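Side-chain contact in glycosylation Associate Protein 1 (Streptococcus agalactiae serotype V, PDB 6OYC), which probably acts in the accessory Sec system, which exports glycosylated adhesins, as a lectin-like component of GT-B type fold: residues A[60-63]-A[64-67]. Numbering follows the deposited sequence.
Sequences RYYL and HRYD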
ATOM      1  N   ARG A  60      -3.684  -2.069  13.378  1.00 27.55           N
ATOM      2  CA  ARG A  60      -4.328  -0.833  13.808  1.00 28.23           C
ATOM      3  C   ARG A  60      -3.596   0.392  13.251  1.00 30.77           C
ATOM      4  O   ARG A  60      -4.238   1.343  12.791  1.00 26.51           O
ATOM      5  CB  ARG A  60      -4.444  -0.806  15.335  1.00 30.52           C
ATOM      6  CG  ARG A  60      -5.646  -1.648  15.884  1.00 26.60           C
ATOM      7  CD  ARG A  60      -5.227  -2.698  16.921  1.00 24.45           C
ATOM      8  NE  ARG A  60      -4.124  -3.527  16.448  1.00 25.98           N
ATOM      9  CZ  ARG A  60      -4.271  -4.673  15.788  1.00 28.99           C
ATOM     10  NH1 ARG A  60      -5.492  -5.163  15.542  1.00 24.32           N
ATOM     11  NH2 ARG A  60      -3.192  -5.334  15.376  1.00 27.93           N
ATOM     12  N   TYR A  61      -2.254   0.371  13.232  1.00 30.35           N
ATOM     13  CA  TYR A  61      -1.538   1.437  12.542  1.00 29.16           C
ATOM     14  C   TYR A  61      -1.846   1.413  11.061  1.00 28.96           C
ATOM     15  O   TYR A  61      -2.019   2.470  10.444  1.00 29.11           O
ATOM     16  CB  TYR A  61      -0.026   1.345  12.764  1.00 27.50           C
ATOM     17  CG  TYR A  61       0.378   1.941  14.085  1.00 31.85           C
ATOM     18  CD1 TYR A  61       0.026   3.254  14.417  1.00 32.77           C
ATOM     19  CD2 TYR A  61       1.076   1.192  15.026  1.00 29.29           C
ATOM     20  CE1 TYR A  61       0.377   3.800  15.642  1.00 29.17           C
ATOM     21  CE2 TYR A  61       1.427   1.727  16.245  1.00 28.81           C
ATOM     22  CZ  TYR A  61       1.064   3.027  16.548  1.00 29.26           C
ATOM     23  OH  TYR A  61       1.414   3.549  17.755  1.00 30.02           O
ATOM     24  N   TYR A  62      -1.926   0.222  10.475  1.00 27.62           N
ATOM     25  CA  TYR A  62      -2.230   0.147   9.053  1.00 28.81           C
ATOM     26  C   TYR A  62      -3.545   0.850   8.747  1.00 29.12           C
ATOM     27  O   TYR A  62      -3.609   1.708   7.855  1.00 30.16           O
ATOM     28  CB  TYR A  62      -2.255  -1.313   8.597  1.00 28.29           C
ATOM     29  CG  TYR A  62      -2.321  -1.499   7.087  1.00 29.79           C
ATOM     30  CD1 TYR A  62      -3.554  -1.556   6.430  1.00 29.79           C
ATOM     31  CD2 TYR A  62      -1.158  -1.646   6.321  1.00 31.20           C
ATOM     32  CE1 TYR A  62      -3.634  -1.746   5.047  1.00 30.92           C
ATOM     33  CE2 TYR A  62      -1.224  -1.828   4.935  1.00 32.76           C
ATOM     34  CZ  TYR A  62      -2.466  -1.882   4.304  1.00 34.55           C
ATOM     35  OH  TYR A  62      -2.554  -2.067   2.934  1.00 40.59           O
ATOM     36  N   LEU A  63      -4.595   0.541   9.518  1.00 29.13           N
ATOM     37  CA  LEU A  63      -5.904   1.145   9.274  1.00 29.03           C
ATOM     38  C   LEU A  63      -5.881   2.629   9.567  1.00 31.07           C
ATOM     39  O   LEU A  63      -6.531   3.420   8.868  1.00 31.32           O
ATOM     40  CB  LEU A  63      -6.981   0.470  10.120  1.00 27.45           C
ATOM     41  CG  LEU A  63      -7.294  -0.993   9.768  1.00 30.07           C
ATOM     42  CD1 LEU A  63      -8.356  -1.540  10.690  1.00 24.70           C
ATOM     43  CD2 LEU A  63      -7.715  -1.130   8.310  1.00 26.44           C
ATOM     44  N   HIS A  64      -5.152   3.020  10.613  1.00 28.88           N
ATOM     45  CA  HIS A  64      -5.057   4.427  10.967  1.00 30.23           C
ATOM     46  C   HIS A  64      -4.511   5.244   9.812  1.00 28.47           C
ATOM     47  O   HIS A  64      -4.921   6.392   9.618  1.00 30.08           O
ATOM     48  CB  HIS A  64      -4.160   4.603  12.183  1.00 30.27           C
ATOM     49  CG  HIS A  64      -3.945   6.030  12.547  1.00 31.55           C
ATOM     50  ND1 HIS A  64      -2.741   6.668  12.358  1.00 28.35           N
ATOM     51  CD2 HIS A  64      -4.790   6.954  13.067  1.00 27.19           C
ATOM     52  CE1 HIS A  64      -2.845   7.922  12.764  1.00 30.18           C
ATOM     53  NE2 HIS A  64      -4.080   8.121  13.190  1.00 30.74           N
ATOM     54  N   ARG A  65      -3.608   4.650   9.030  1.00 28.93           N
ATOM     55  CA  ARG A  65      -2.994   5.341   7.906  1.00 31.72           C
ATOM     56  C   ARG A  65      -4.024   5.738   6.865  1.00 33.82           C
ATOM     57  O   ARG A  65      -3.814   6.708   6.137  1.00 35.21           O
ATOM     58  CB  ARG A  65      -1.943   4.441   7.257  1.00 33.48           C
ATOM     59  CG  ARG A  65      -0.526   4.913   7.330  1.00 37.13           C
ATOM     60  CD  ARG A  65       0.385   3.798   6.854  1.00 34.10           C
ATOM     61  NE  ARG A  65       1.091   3.192   7.970  1.00 37.76           N
ATOM     62  CZ  ARG A  65       1.497   1.928   7.990  1.00 35.59           C
ATOM     63  NH1 ARG A  65       1.257   1.154   6.944  1.00 32.19           N
ATOM     64  NH2 ARG A  65       2.153   1.456   9.044  1.00 31.89           N
ATOM     65  N   TYR A  66      -5.136   4.997   6.770  1.00 31.45           N
ATOM     66  CA  TYR A  66      -6.152   5.270   5.764  1.00 30.63           C
ATOM     67  C   TYR A  66      -7.433   5.838   6.365  1.00 33.18           C
ATOM     68  O   TYR A  66      -8.482   5.801   5.717  1.00 33.93           O
ATOM     69  CB  TYR A  66      -6.431   4.003   4.960  1.00 29.87           C
ATOM     70  CG  TYR A  66      -5.181   3.513   4.266  1.00 32.32           C
ATOM     71  CD1 TYR A  66      -4.756   4.102   3.078  1.00 29.94           C
ATOM     72  CD2 TYR A  66      -4.391   2.503   4.825  1.00 31.75           C
ATOM     73  CE1 TYR A  66      -3.599   3.686   2.448  1.00 33.37           C
ATOM     74  CE2 TYR A  66      -3.228   2.067   4.199  1.00 31.56           C
ATOM     75  CZ  TYR A  66      -2.840   2.666   2.999  1.00 34.69           C
ATOM     76  OH  TYR A  66      -1.690   2.275   2.339  1.00 35.82           O
ATOM     77  N   ASP A  67      -7.363   6.384   7.584  1.00 32.69           N
ATOM     78  CA  ASP A  67      -8.542   6.934   8.268  1.00 34.81           C
ATOM     79  C   ASP A  67      -9.646   5.881   8.387  1.00 34.06           C
ATOM     80  O   ASP A  67     -10.833   6.174   8.206  1.00 32.70           O
ATOM     81  CB  ASP A  67      -9.072   8.190   7.567  1.00 35.16           C
ATOM     82  CG  ASP A  67      -8.037   9.303   7.473  1.00 36.92           C
ATOM     83  OD1 ASP A  67      -7.171   9.420   8.369  1.00 36.12           O
ATOM     84  OD2 ASP A  67      -8.084  10.065   6.485  1.00 47.01           O
TER
HETATM   85  O   HOH W   1      -0.893   5.030  11.181  1.00 34.82           O
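Helix 59-65 comes to its end where the Y62 side chain meets those of R65 and Y66, within a beta-alpha-beta unit between parallel strands 48-52 and 73-75. Two i to i+4 bonds mark the regular turn: H64 N to R60 O at 2.9 Å and R65 N to Y61 O at 3.0 Å. The winding then tightens, because Y66 N reaches L63 O at 3.0 Å from above the carbonyl plane, 59° out of it. CE2 of Y66 lies over one face of the Y62 ring, near its rim, 3.9 Å from Y62 CE1. The two rings meet obliquely, planes 52° apart. Y62 takes CG anti to its own N (chi1 -170°), while Y66 keeps CG beside N, and these settings bring the rings together. R65 bends at chi3 and runs across Y62, placing NH1 3.7 Å from Y62 CD2, but its NE is claimed by a salt bridge to E128. A water donates to Y61 O at 2.9 Å and sits in plane at the edge of the H64 ring, 2.7 Å from ND1, giving that carbonyl a second partner. Farther out, Y66 OH binds E414 and Y62 OH a glycerol, probably from the crystallisation liquor. D67, at positive phi, is C-prime: its N bonds H64 O at 3.2 Å, and the N of the next residue returns to L63 O, the paired links of a Schellman motif closing the helix.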